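Local coordinates for single-strand DNA-binding protein (Agrobacterium tumefaciens, PDB 3BTP), which binds single-stranded DNA of any sequence, but not double-stranded DNA, and mediates nuclear uptake of the transferred T-DNA strand, at residues V156-P161 against S317-S322; P162-E167 against S309-M314; I482-E487 against V499-L504. All blocks are in the same frame, centred on the assembly; numbering follows the deposited sequence.

Contacts 1 and 2 lie deep in one half of the chain, centres about 12 Å apart; contact 3 is buried but peripheral, its centre about 37 Å from that of contact 1. The turn leading into strand 159-160 meets helix 317-323, that strand meets strand 314-316 (Y159 N to M314 O 2.9 Å, a probable hydrogen bond), and helix 162-167 meets the turn of hairpin 304-308/314-316. Neither contact 1 nor 2 has a hydrogen bond across its segments: a methyl and an amide meet a tyrosine ring in the first, a leucine methyl meets a turn carbonyl and an isoleucine in the second. Contact 3 joins a barrel strand to a helix, adding a tyrosine-aspartate hydrogen bond to isoleucine-tyrosine packing.

Contact 1: V156-P161 against S317-S322; sequences VGNYYP and SKYLES
V156 and N158 cover one face of the Y319 ring, so the turn of the beta hairpin formed by strands 149-153 and 159-160 rests on helix 317-323, which begins directly after edge strand 314-316 of a second sheet. The evidence for a CH-pi contact is that V156 CG2 stands 3.9 Å from the ring centroid, 27° off the normal. Its closest ring atom is Y319 CD1, at 3.5 Å from V156 CG2. This methyl is the branch lying between the backbone N and the carbonyl carbon of V156; the other, CG1, reaches only the CD1 side of the ring.

N158 comes to the same face nearer the opposite rim, its amide plane steeply inclined to the ring at 72°. N158 ND2 is 3.8 Å from Y319 CD2, while N158 OD1 is 3.7 Å from Y319 CB. Both amide ends have stronger partners in the chain: ND2 donates to D154, and OD1 accepts from the backbone N of D316, just ahead of the helix. These two bonds probably fix which end of the amide faces which part of the tyrosine. On the helix, CG of Y319 is anti to the backbone N (chi1 -174°), which carries the ring out toward the turn. Beyond the ring, the phenol oxygen of Y319 is hydrogen-bonded to the hydroxyl of Y373 in helix 371-377.

Contact 2: P162-E167 against S309-M314; sequences PPLAFE and SKSGIM
L164 and I313 bring a short helix and a tight turn together with their CA atoms 7.8 Å apart; the turn is type I from S309 to G312, closed by G312 N to S309 O at 3.0 Å. On the helix side one atom, L164 CD1, does the touching. An extended chain, with chi2 at -180°, carries this methyl to the turn, where it lies 3.3 Å from S311 O and 3.6 Å from I313 CG1. S311 OG flanks the same methyl, 3.8 Å from L164 CD1.

The second backbone bond of the turn, S309 N to I313 O at 2.7 Å, together with positive phi at G312, identifies a type I turn with a G1 beta bulge. It links antiparallel strands 304-308 and 314-316, so L164 packs on the tip of a beta hairpin.

I313 lies obliquely to the leucine and also touches Y160 in strand 159-160. S311 OG turns its polar function to other partners: it is hydrogen-bonded to an acidic side chain on the chain of another protein and weakly accepts I313 N, in a nearly straight line (171°). The same foreign chain packs its backbone on L164.

Contact 3: I482-E487 against V499-L504; sequences IADRNE and VEYERL
Y501 projects from helix 499-503 onto strand 482-485, and its ring spans the separation between them. The segment axes approach to 11.1 Å and make an angle of 49°, too far apart for backbone contact, so side chains carry the join. The bond from CA to CB is directed toward the strand, and a chi1 of -87° sets the ring beside I482. At the near part of the ring, CD1 skirts CG1 of I482. One atom further, Y501 CE1 lies 3.7 Å from I482 CB, and Y501 CZ is 4.0 Å from I482 CG2; the isoleucine thus lies obliquely along one flank of the ring.

At the tip, Y501 OH donates to D484 OD1 over 2.7 Å. The aspartate is reached through its anti lone pair, near the plane of the phenol, with the carboxylate turned 31° from the ring. The other oxygen, OD2, is hydrogen-bonded to the hydroxyls of T494 and T496, so both ends of this buried carboxylate have partners and its rotation is probably fixed. A water donates to Y501 OH and accepts from R485 N at 3.0 Å, which probably links the tyrosine to the next residue of the strand; its distance to Y501 OH, 2.5 Å, is short, so this bridge is less certain.

Strands 480-485 and 494-497 are antiparallel neighbours in the closed eight-stranded barrel, and the helix entered straight from strand 494-497 returns Y501 to the adjoining strand: a helix packed against its own beta barrel.

Contact 1: V156-P161 against S317-S322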
ATOM      1  N   VAL A 156      -4.403   0.536   8.883  1.00 23.26           N
ATOM      2  CA  VAL A 156      -3.416  -0.554   8.984  1.00 23.79           C
ATOM      3  C   VAL A 156      -2.197  -0.225   9.889  1.00 24.47           C
ATOM      4  O   VAL A 156      -1.265  -1.027   9.988  1.00 25.42           O
ATOM      5  CB  VAL A 156      -2.947  -1.046   7.551  1.00 24.68           C
ATOM      6  CG1 VAL A 156      -4.166  -1.574   6.748  1.00 24.96           C
ATOM      7  CG2 VAL A 156      -2.352   0.078   6.738  1.00 24.83           C
ATOM      8  N   GLY A 157      -2.166   0.927  10.563  1.00 22.31           N
ATOM      9  CA  GLY A 157      -1.010   1.186  11.429  1.00 20.94           C
ATOM     10  C   GLY A 157       0.164   1.902  10.759  1.00 20.07           C
ATOM     11  O   GLY A 157       1.241   1.954  11.313  1.00 19.37           O
ATOM     12  N   ASN A 158      -0.057   2.420   9.543  1.00 20.24           N
ATOM     13  CA  ASN A 158       0.808   3.462   8.930  1.00 20.15           C
ATOM     14  C   ASN A 158       0.542   4.759   9.663  1.00 19.74           C
ATOM     15  O   ASN A 158      -0.580   4.964  10.165  1.00 21.11           O
ATOM     16  CB  ASN A 158       0.490   3.688   7.466  1.00 16.58           C
ATOM     17  CG  ASN A 158       0.498   2.401   6.647  1.00 18.59           C
ATOM     18  OD1 ASN A 158       1.332   1.510   6.815  1.00 12.53           O
ATOM     19  ND2 ASN A 158      -0.463   2.305   5.752  1.00 19.32           N
ATOM     20  N   TYR A 159       1.557   5.606   9.737  1.00 17.67           N
ATOM     21  CA  TYR A 159       1.457   6.900  10.406  1.00 16.11           C
ATOM     22  C   TYR A 159       1.750   8.040   9.407  1.00 17.49           C
ATOM     23  O   TYR A 159       2.819   8.098   8.749  1.00 17.22           O
ATOM     24  CB  TYR A 159       2.380   6.947  11.683  1.00 15.31           C
ATOM     25  CG  TYR A 159       1.767   6.271  12.929  1.00 14.62           C
ATOM     26  CD1 TYR A 159       0.994   6.971  13.812  1.00 13.62           C
ATOM     27  CD2 TYR A 159       1.923   4.927  13.164  1.00 16.62           C
ATOM     28  CE1 TYR A 159       0.425   6.364  14.952  1.00 14.52           C
ATOM     29  CE2 TYR A 159       1.333   4.278  14.286  1.00 17.78           C
ATOM     30  CZ  TYR A 159       0.596   5.014  15.179  1.00 17.19           C
ATOM     31  OH  TYR A 159      -0.006   4.409  16.269  1.00 16.85           O
ATOM     32  N   TYR A 160       0.801   8.952   9.319  1.00 18.21           N
ATOM     33  CA  TYR A 160       0.838  10.080   8.365  1.00 19.13           C
ATOM     34  C   TYR A 160       1.058  11.359   9.105  1.00 19.59           C
ATOM     35  O   TYR A 160       0.386  11.610  10.102  1.00 18.69           O
ATOM     36  CB  TYR A 160      -0.507  10.252   7.644  1.00 17.82           C
ATOM     37  CG  TYR A 160      -0.793   9.249   6.547  1.00 20.97           C
ATOM     38  CD1 TYR A 160      -0.678   9.622   5.208  1.00 20.86           C
ATOM     39  CD2 TYR A 160      -1.155   7.923   6.844  1.00 21.82           C
ATOM     40  CE1 TYR A 160      -0.952   8.733   4.204  1.00 22.04           C
ATOM     41  CE2 TYR A 160      -1.392   7.001   5.837  1.00 22.85           C
ATOM     42  CZ  TYR A 160      -1.297   7.419   4.507  1.00 22.76           C
ATOM     43  OH  TYR A 160      -1.591   6.561   3.460  1.00 17.55           O
ATOM     44  N   PRO A 161       1.981  12.197   8.574  1.00 21.43           N
ATOM     45  CA  PRO A 161       2.165  13.560   9.086  1.00 20.85           C
ATOM     46  C   PRO A 161       1.089  14.393   8.444  1.00 20.80           C
ATOM     47  O   PRO A 161       0.452  13.915   7.514  1.00 23.11           O
ATOM     48  CB  PRO A 161       3.596  13.938   8.610  1.00 19.88           C
ATOM     49  CG  PRO A 161       3.785  13.138   7.294  1.00 21.66           C
ATOM     50  CD  PRO A 161       2.876  11.877   7.417  1.00 20.21           C
ATOM     51  N   SER A 317       5.781  -2.042   8.696  1.00 20.72           N
ATOM     52  CA  SER A 317       6.571  -3.099   8.037  1.00 21.42           C
ATOM     53  C   SER A 317       5.701  -4.279   7.496  1.00 21.91           C
ATOM     54  O   SER A 317       5.890  -4.740   6.344  1.00 23.12           O
ATOM     55  CB  SER A 317       7.654  -3.564   9.044  1.00 20.24           C
ATOM     56  OG  SER A 317       7.090  -4.483   9.980  1.00 23.31           O
ATOM     57  N   LYS A 318       4.736  -4.745   8.283  1.00 22.05           N
ATOM     58  CA  LYS A 318       3.791  -5.786   7.811  1.00 24.26           C
ATOM     59  C   LYS A 318       2.837  -5.298   6.719  1.00 22.61           C
ATOM     60  O   LYS A 318       2.507  -6.033   5.809  1.00 23.10           O
ATOM     61  CB  LYS A 318       2.968  -6.319   9.002  1.00 25.00           C
ATOM     62  CG  LYS A 318       3.836  -6.796  10.149  1.00 26.22           C
ATOM     63  CD  LYS A 318       3.046  -7.637  11.240  1.00 30.77           C
ATOM     64  CE  LYS A 318       4.155  -8.471  12.107  1.00 37.63           C
ATOM     65  NZ  LYS A 318       3.883  -9.948  12.224  1.00 45.97           N
ATOM     66  N   TYR A 319       2.342  -4.064   6.810  1.00 20.99           N
ATOM     67  CA  TYR A 319       1.628  -3.494   5.655  1.00 20.54           C
ATOM     68  C   TYR A 319       2.473  -3.566   4.324  1.00 20.59           C
ATOM     69  O   TYR A 319       1.997  -3.980   3.248  1.00 19.28           O
ATOM     70  CB  TYR A 319       1.182  -2.049   5.889  1.00 19.36           C
ATOM     71  CG  TYR A 319       0.349  -1.613   4.717  1.00 19.59           C
ATOM     72  CD1 TYR A 319      -0.881  -2.203   4.470  1.00 15.57           C
ATOM     73  CD2 TYR A 319       0.832  -0.687   3.798  1.00 19.77           C
ATOM     74  CE1 TYR A 319      -1.656  -1.835   3.384  1.00 17.04           C
ATOM     75  CE2 TYR A 319       0.076  -0.291   2.700  1.00 18.07           C
ATOM     76  CZ  TYR A 319      -1.156  -0.896   2.481  1.00 23.09           C
ATOM     77  OH  TYR A 319      -1.934  -0.521   1.403  1.00 23.83           O
ATOM     78  N   LEU A 320       3.715  -3.134   4.404  1.00 21.18           N
ATOM     79  CA  LEU A 320       4.629  -3.179   3.236  1.00 21.71           C
ATOM     80  C   LEU A 320       4.804  -4.614   2.680  1.00 22.12           C
ATOM     81  O   LEU A 320       4.703  -4.824   1.487  1.00 21.60           O
ATOM     82  CB  LEU A 320       6.000  -2.593   3.643  1.00 21.89           C
ATOM     83  CG  LEU A 320       6.095  -1.074   3.893  1.00 20.64           C
ATOM     84  CD1 LEU A 320       7.524  -0.665   4.362  1.00 19.53           C
ATOM     85  CD2 LEU A 320       5.671  -0.290   2.675  1.00 19.26           C
ATOM     86  N   GLU A 321       5.031  -5.593   3.553  1.00 22.67           N
ATOM     87  CA  GLU A 321       5.140  -6.987   3.137  1.00 23.45           C
ATOM     88  C   GLU A 321       3.868  -7.523   2.541  1.00 22.55           C
ATOM     89  O   GLU A 321       3.937  -8.275   1.550  1.00 21.89           O
ATOM     90  CB  GLU A 321       5.492  -7.916   4.330  1.00 25.07           C
ATOM     91  CG  GLU A 321       6.881  -7.709   4.826  1.00 27.72           C
ATOM     92  CD  GLU A 321       7.882  -8.112   3.772  1.00 35.67           C
ATOM     93  OE1 GLU A 321       7.851  -9.287   3.318  1.00 35.69           O
ATOM     94  OE2 GLU A 321       8.672  -7.243   3.373  1.00 35.12           O
ATOM     95  N   SER A 322       2.703  -7.208   3.137  1.00 21.03           N
ATOM     96  CA  SER A 322       1.405  -7.588   2.478  1.00 19.83           C
ATOM     97  C   SER A 322       1.234  -6.947   1.092  1.00 21.49           C
ATOM     98  O   SER A 322       0.492  -7.458   0.260  1.00 22.92           O
ATOM     99  CB  SER A 322       0.175  -7.205   3.353  1.00 20.29           C
ATOM    100  OG  SER A 322      -0.137  -5.804   3.269  1.00 20.71           O
TER

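Contact 2: P162-E167 against S309-M314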
ATOM      1  N   PRO A 162       0.861  15.633   8.936  1.00 20.63           N
ATOM      2  CA  PRO A 162      -0.367  16.376   8.714  1.00 20.18           C
ATOM      3  C   PRO A 162      -0.789  16.693   7.272  1.00 19.97           C
ATOM      4  O   PRO A 162      -1.948  16.490   6.996  1.00 19.34           O
ATOM      5  CB  PRO A 162      -0.145  17.673   9.556  1.00 19.42           C
ATOM      6  CG  PRO A 162       0.802  17.215  10.618  1.00 19.83           C
ATOM      7  CD  PRO A 162       1.748  16.363   9.865  1.00 20.66           C
ATOM      8  N   PRO A 163       0.135  17.252   6.406  1.00 20.03           N
ATOM      9  CA  PRO A 163      -0.266  17.651   5.027  1.00 19.73           C
ATOM     10  C   PRO A 163      -0.707  16.424   4.227  1.00 19.87           C
ATOM     11  O   PRO A 163      -1.629  16.525   3.420  1.00 19.69           O
ATOM     12  CB  PRO A 163       1.026  18.166   4.392  1.00 19.85           C
ATOM     13  CG  PRO A 163       2.199  17.744   5.345  1.00 20.66           C
ATOM     14  CD  PRO A 163       1.578  17.482   6.687  1.00 18.71           C
ATOM     15  N   LEU A 164      -0.102  15.258   4.528  1.00 19.91           N
ATOM     16  CA  LEU A 164      -0.501  13.981   3.932  1.00 19.01           C
ATOM     17  C   LEU A 164      -1.716  13.333   4.555  1.00 19.18           C
ATOM     18  O   LEU A 164      -2.494  12.796   3.859  1.00 20.84           O
ATOM     19  CB  LEU A 164       0.697  13.004   3.941  1.00 18.20           C
ATOM     20  CG  LEU A 164       1.962  13.496   3.191  1.00 18.54           C
ATOM     21  CD1 LEU A 164       3.034  12.457   3.273  1.00 16.43           C
ATOM     22  CD2 LEU A 164       1.783  13.911   1.752  1.00 17.48           C
ATOM     23  N   ALA A 165      -1.853  13.333   5.879  1.00 19.23           N
ATOM     24  CA  ALA A 165      -3.073  12.874   6.493  1.00 19.52           C
ATOM     25  C   ALA A 165      -4.286  13.608   5.975  1.00 18.72           C
ATOM     26  O   ALA A 165      -5.335  13.000   5.761  1.00 19.31           O
ATOM     27  CB  ALA A 165      -2.988  12.942   8.150  1.00 19.53           C
ATOM     28  N   PHE A 166      -4.169  14.933   5.820  1.00 19.84           N
ATOM     29  CA  PHE A 166      -5.253  15.752   5.286  1.00 18.97           C
ATOM     30  C   PHE A 166      -5.658  15.315   3.863  1.00 21.27           C
ATOM     31  O   PHE A 166      -6.837  15.062   3.583  1.00 21.78           O
ATOM     32  CB  PHE A 166      -4.830  17.219   5.274  1.00 17.61           C
ATOM     33  CG  PHE A 166      -5.977  18.178   4.881  1.00 20.24           C
ATOM     34  CD1 PHE A 166      -6.896  18.638   5.813  1.00 21.23           C
ATOM     35  CD2 PHE A 166      -6.105  18.624   3.609  1.00 20.01           C
ATOM     36  CE1 PHE A 166      -7.947  19.483   5.417  1.00 21.92           C
ATOM     37  CE2 PHE A 166      -7.138  19.462   3.238  1.00 19.00           C
ATOM     38  CZ  PHE A 166      -8.051  19.872   4.144  1.00 18.46           C
ATOM     39  N   GLU A 167      -4.693  15.259   2.943  1.00 21.57           N
ATOM     40  CA  GLU A 167      -5.008  14.880   1.546  1.00 23.77           C
ATOM     41  C   GLU A 167      -5.469  13.429   1.418  1.00 24.17           C
ATOM     42  O   GLU A 167      -6.160  13.079   0.451  1.00 26.78           O
ATOM     43  CB  GLU A 167      -3.836  15.208   0.578  1.00 22.13           C
ATOM     44  CG  GLU A 167      -3.768  16.762   0.340  1.00 26.57           C
ATOM     45  CD  GLU A 167      -5.093  17.329  -0.292  1.00 27.42           C
ATOM     46  OE1 GLU A 167      -5.938  16.523  -0.774  1.00 31.36           O
ATOM     47  OE2 GLU A 167      -5.300  18.550  -0.357  1.00 26.44           O
ATOM     48  N   SER A 309       8.756   6.597   4.275  1.00 18.98           N
ATOM     49  CA  SER A 309       8.667   6.791   2.868  1.00 19.61           C
ATOM     50  C   SER A 309       9.334   8.152   2.527  1.00 19.35           C
ATOM     51  O   SER A 309       9.479   9.024   3.414  1.00 17.47           O
ATOM     52  CB  SER A 309       7.158   6.705   2.506  1.00 19.46           C
ATOM     53  OG  SER A 309       6.900   7.245   1.253  1.00 21.20           O
ATOM     54  N   LYS A 310       9.779   8.347   1.295  1.00 17.90           N
ATOM     55  CA  LYS A 310      10.269   9.714   0.889  1.00 18.66           C
ATOM     56  C   LYS A 310       9.282  10.845   1.088  1.00 17.91           C
ATOM     57  O   LYS A 310       9.665  12.025   1.176  1.00 18.35           O
ATOM     58  CB  LYS A 310      10.745   9.740  -0.559  1.00 18.77           C
ATOM     59  CG  LYS A 310      12.017   8.905  -0.707  1.00 22.72           C
ATOM     60  CD  LYS A 310      12.226   8.463  -2.141  1.00 27.29           C
ATOM     61  CE  LYS A 310      12.935   7.103  -2.107  1.00 35.34           C
ATOM     62  NZ  LYS A 310      14.418   7.349  -1.886  1.00 39.46           N
ATOM     63  N   SER A 311       8.015  10.494   1.219  1.00 16.51           N
ATOM     64  CA  SER A 311       6.975  11.478   1.445  1.00 16.77           C
ATOM     65  C   SER A 311       6.871  11.935   2.902  1.00 17.11           C
ATOM     66  O   SER A 311       6.310  13.034   3.253  1.00 15.55           O
ATOM     67  CB  SER A 311       5.653  10.929   0.921  1.00 14.49           C
ATOM     68  OG  SER A 311       5.269   9.818   1.736  1.00 18.41           O
ATOM     69  N   GLY A 312       7.372  11.107   3.786  1.00 16.52           N
ATOM     70  CA  GLY A 312       7.142  11.408   5.173  1.00 18.32           C
ATOM     71  C   GLY A 312       6.280  10.387   5.877  1.00 19.72           C
ATOM     72  O   GLY A 312       6.362  10.279   7.078  1.00 20.96           O
ATOM     73  N   ILE A 313       5.499   9.609   5.133  1.00 18.80           N
ATOM     74  CA  ILE A 313       4.729   8.512   5.707  1.00 18.11           C
ATOM     75  C   ILE A 313       5.600   7.423   6.321  1.00 17.14           C
ATOM     76  O   ILE A 313       6.523   6.954   5.721  1.00 18.22           O
ATOM     77  CB  ILE A 313       3.723   7.867   4.674  1.00 17.95           C
ATOM     78  CG1 ILE A 313       2.894   8.944   3.958  1.00 17.33           C
ATOM     79  CG2 ILE A 313       2.886   6.729   5.313  1.00 16.82           C
ATOM     80  CD1 ILE A 313       2.181   8.374   2.808  1.00 21.57           C
ATOM     81  N   MET A 314       5.240   6.990   7.521  1.00 16.56           N
ATOM     82  CA  MET A 314       5.865   5.861   8.189  1.00 16.64           C
ATOM     83  C   MET A 314       4.989   4.652   8.046  1.00 16.83           C
ATOM     84  O   MET A 314       4.017   4.468   8.792  1.00 16.15           O
ATOM     85  CB  MET A 314       6.032   6.230   9.669  1.00 18.37           C
ATOM     86  CG  MET A 314       6.767   7.498   9.808  1.00 22.57           C
ATOM     87  SD  MET A 314       8.506   7.388  10.222  1.00 32.13           S
ATOM     88  CE  MET A 314       8.923   5.877   9.863  1.00  8.89           C
TER

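Contact 3: I482-E487 against V499-L504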
ATOM      1  N   ILE A 482      -1.950 -14.904 -19.448  1.00 21.01           N
ATOM      2  CA  ILE A 482      -2.687 -15.068 -20.675  1.00 20.18           C
ATOM      3  C   ILE A 482      -3.854 -15.992 -20.392  1.00 20.93           C
ATOM      4  O   ILE A 482      -3.680 -17.048 -19.736  1.00 21.80           O
ATOM      5  CB  ILE A 482      -1.774 -15.634 -21.793  1.00 20.97           C
ATOM      6  CG1 ILE A 482      -0.413 -14.885 -21.838  1.00 17.81           C
ATOM      7  CG2 ILE A 482      -2.512 -15.571 -23.194  1.00 18.45           C
ATOM      8  CD1 ILE A 482      -0.548 -13.406 -22.336  1.00 19.49           C
ATOM      9  N   ALA A 483      -5.043 -15.591 -20.839  1.00 19.61           N
ATOM     10  CA  ALA A 483      -6.216 -16.478 -20.744  1.00 20.87           C
ATOM     11  C   ALA A 483      -6.045 -17.615 -21.712  1.00 21.24           C
ATOM     12  O   ALA A 483      -6.108 -17.398 -22.914  1.00 21.40           O
ATOM     13  CB  ALA A 483      -7.558 -15.734 -21.039  1.00 18.06           C
ATOM     14  N   ASP A 484      -5.869 -18.813 -21.175  1.00 21.46           N
ATOM     15  CA  ASP A 484      -5.625 -19.987 -21.969  1.00 24.96           C
ATOM     16  C   ASP A 484      -6.837 -20.463 -22.772  1.00 27.27           C
ATOM     17  O   ASP A 484      -7.990 -20.152 -22.459  1.00 27.60           O
ATOM     18  CB  ASP A 484      -5.100 -21.142 -21.071  1.00 24.18           C
ATOM     19  CG  ASP A 484      -3.870 -20.739 -20.264  1.00 26.14           C
ATOM     20  OD1 ASP A 484      -2.974 -20.035 -20.797  1.00 26.19           O
ATOM     21  OD2 ASP A 484      -3.811 -21.088 -19.082  1.00 27.51           O
ATOM     22  N   ARG A 485      -6.529 -21.256 -23.794  1.00 28.80           N
ATOM     23  CA  ARG A 485      -7.482 -21.815 -24.696  1.00 31.59           C
ATOM     24  C   ARG A 485      -7.062 -23.260 -24.894  1.00 33.52           C
ATOM     25  O   ARG A 485      -5.869 -23.552 -24.913  1.00 34.22           O
ATOM     26  CB  ARG A 485      -7.496 -21.030 -26.024  1.00 29.90           C
ATOM     27  CG  ARG A 485      -8.378 -19.899 -25.966  1.00 29.45           C
ATOM     28  CD  ARG A 485      -8.463 -19.234 -27.219  1.00 32.16           C
ATOM     29  NE  ARG A 485      -8.996 -17.884 -27.099  1.00 32.62           N
ATOM     30  CZ  ARG A 485     -10.285 -17.509 -27.180  1.00 31.92           C
ATOM     31  NH1 ARG A 485     -11.273 -18.362 -27.361  1.00 31.83           N
ATOM     32  NH2 ARG A 485     -10.580 -16.234 -27.056  1.00 30.18           N
ATOM     33  N   ASN A 486      -8.022 -24.169 -25.039  1.00 36.21           N
ATOM     34  CA  ASN A 486      -7.651 -25.581 -25.313  1.00 39.57           C
ATOM     35  C   ASN A 486      -7.236 -25.865 -26.793  1.00 41.20           C
ATOM     36  O   ASN A 486      -7.061 -24.936 -27.615  1.00 42.94           O
ATOM     37  CB  ASN A 486      -8.744 -26.526 -24.809  1.00 38.24           C
ATOM     38  CG  ASN A 486     -10.046 -26.366 -25.562  1.00 38.25           C
ATOM     39  OD1 ASN A 486     -10.090 -25.746 -26.618  1.00 36.89           O
ATOM     40  ND2 ASN A 486     -11.123 -26.920 -25.007  1.00 34.50           N
ATOM     41  N   GLU A 487      -7.073 -27.123 -27.141  1.00 44.50           N
ATOM     42  CA  GLU A 487      -6.815 -27.458 -28.550  1.00 47.74           C
ATOM     43  C   GLU A 487      -7.954 -27.026 -29.554  1.00 48.20           C
ATOM     44  O   GLU A 487      -7.645 -26.603 -30.721  1.00 47.95           O
ATOM     45  CB  GLU A 487      -6.472 -28.928 -28.652  1.00 49.34           C
ATOM     46  CG  GLU A 487      -5.633 -29.326 -29.851  1.00 54.31           C
ATOM     47  CD  GLU A 487      -5.861 -30.812 -30.217  1.00 63.05           C
ATOM     48  OE1 GLU A 487      -6.092 -31.657 -29.278  1.00 63.70           O
ATOM     49  OE2 GLU A 487      -5.839 -31.124 -31.445  1.00 64.19           O
ATOM     50  N   VAL A 499       5.864 -16.464 -19.840  1.00 29.81           N
ATOM     51  CA  VAL A 499       7.144 -17.202 -19.823  1.00 30.56           C
ATOM     52  C   VAL A 499       6.978 -18.677 -20.095  1.00 29.88           C
ATOM     53  O   VAL A 499       7.845 -19.333 -20.744  1.00 28.41           O
ATOM     54  CB  VAL A 499       7.936 -17.014 -18.467  1.00 32.42           C
ATOM     55  CG1 VAL A 499       9.169 -17.893 -18.421  1.00 35.44           C
ATOM     56  CG2 VAL A 499       8.379 -15.529 -18.284  1.00 34.35           C
ATOM     57  N   GLU A 500       5.863 -19.220 -19.615  1.00 28.04           N
ATOM     58  CA  GLU A 500       5.521 -20.563 -19.990  1.00 28.03           C
ATOM     59  C   GLU A 500       5.159 -20.673 -21.467  1.00 27.20           C
ATOM     60  O   GLU A 500       5.395 -21.707 -22.063  1.00 26.14           O
ATOM     61  CB  GLU A 500       4.395 -21.128 -19.104  1.00 29.20           C
ATOM     62  CG  GLU A 500       4.871 -21.550 -17.763  1.00 30.63           C
ATOM     63  CD  GLU A 500       5.787 -22.771 -17.892  1.00 38.01           C
ATOM     64  OE1 GLU A 500       5.231 -23.881 -18.166  1.00 38.09           O
ATOM     65  OE2 GLU A 500       7.042 -22.603 -17.765  1.00 36.20           O
ATOM     66  N   TYR A 501       4.560 -19.629 -22.056  1.00 27.31           N
ATOM     67  CA  TYR A 501       4.211 -19.695 -23.490  1.00 28.48           C
ATOM     68  C   TYR A 501       5.502 -19.806 -24.357  1.00 29.29           C
ATOM     69  O   TYR A 501       5.563 -20.595 -25.294  1.00 30.24           O
ATOM     70  CB  TYR A 501       3.346 -18.515 -23.942  1.00 27.22           C
ATOM     71  CG  TYR A 501       1.860 -18.735 -23.753  1.00 25.56           C
ATOM     72  CD1 TYR A 501       1.283 -18.670 -22.492  1.00 22.94           C
ATOM     73  CD2 TYR A 501       1.045 -19.044 -24.840  1.00 28.81           C
ATOM     74  CE1 TYR A 501      -0.065 -18.870 -22.312  1.00 27.01           C
ATOM     75  CE2 TYR A 501      -0.361 -19.287 -24.690  1.00 28.35           C
ATOM     76  CZ  TYR A 501      -0.896 -19.177 -23.416  1.00 30.49           C
ATOM     77  OH  TYR A 501      -2.242 -19.344 -23.254  1.00 27.90           O
ATOM     78  N   GLU A 502       6.492 -19.029 -23.991  1.00 28.98           N
ATOM     79  CA  GLU A 502       7.809 -19.040 -24.593  1.00 32.61           C
ATOM     80  C   GLU A 502       8.573 -20.343 -24.388  1.00 31.48           C
ATOM     81  O   GLU A 502       9.161 -20.853 -25.296  1.00 33.87           O
ATOM     82  CB  GLU A 502       8.602 -17.895 -23.980  1.00 31.19           C
ATOM     83  CG  GLU A 502       9.207 -16.995 -24.958  1.00 42.00           C
ATOM     84  CD  GLU A 502       9.893 -15.800 -24.249  1.00 52.95           C
ATOM     85  OE1 GLU A 502       9.129 -14.948 -23.668  1.00 57.82           O
ATOM     86  OE2 GLU A 502      11.162 -15.744 -24.255  1.00 50.89           O
ATOM     87  N   ARG A 503       8.535 -20.890 -23.196  1.00 31.31           N
ATOM     88  CA  ARG A 503       9.274 -22.079 -22.855  1.00 31.58           C
ATOM     89  C   ARG A 503       8.692 -23.253 -23.642  1.00 31.72           C
ATOM     90  O   ARG A 503       9.418 -23.964 -24.299  1.00 31.65           O
ATOM     91  CB  ARG A 503       9.274 -22.322 -21.336  1.00 30.66           C
ATOM     92  CG  ARG A 503       9.966 -23.642 -20.879  1.00 33.38           C
ATOM     93  CD  ARG A 503       9.846 -23.792 -19.322  1.00 33.28           C
ATOM     94  NE  ARG A 503       8.519 -24.335 -18.921  1.00 34.50           N
ATOM     95  CZ  ARG A 503       8.126 -25.594 -19.138  1.00 35.14           C
ATOM     96  NH1 ARG A 503       8.914 -26.465 -19.788  1.00 38.48           N
ATOM     97  NH2 ARG A 503       6.929 -25.985 -18.763  1.00 28.71           N
ATOM     98  N   LEU A 504       7.370 -23.394 -23.646  1.00 31.87           N
ATOM     99  CA  LEU A 504       6.720 -24.464 -24.409  1.00 30.91           C
ATOM    100  C   LEU A 504       6.539 -24.150 -25.893  1.00 29.83           C
ATOM    101  O   LEU A 504       5.957 -24.955 -26.601  1.00 29.70           O
ATOM    102  CB  LEU A 504       5.359 -24.829 -23.778  1.00 31.59           C
ATOM    103  CG  LEU A 504       5.448 -25.339 -22.333  1.00 32.96           C
ATOM    104  CD1 LEU A 504       4.075 -25.501 -21.689  1.00 31.76           C
ATOM    105  CD2 LEU A 504       6.218 -26.642 -22.329  1.00 36.53           C
TER
HETATM  106  O   HOH W   1      -3.681 -20.863 -24.701  1.00 28.16           O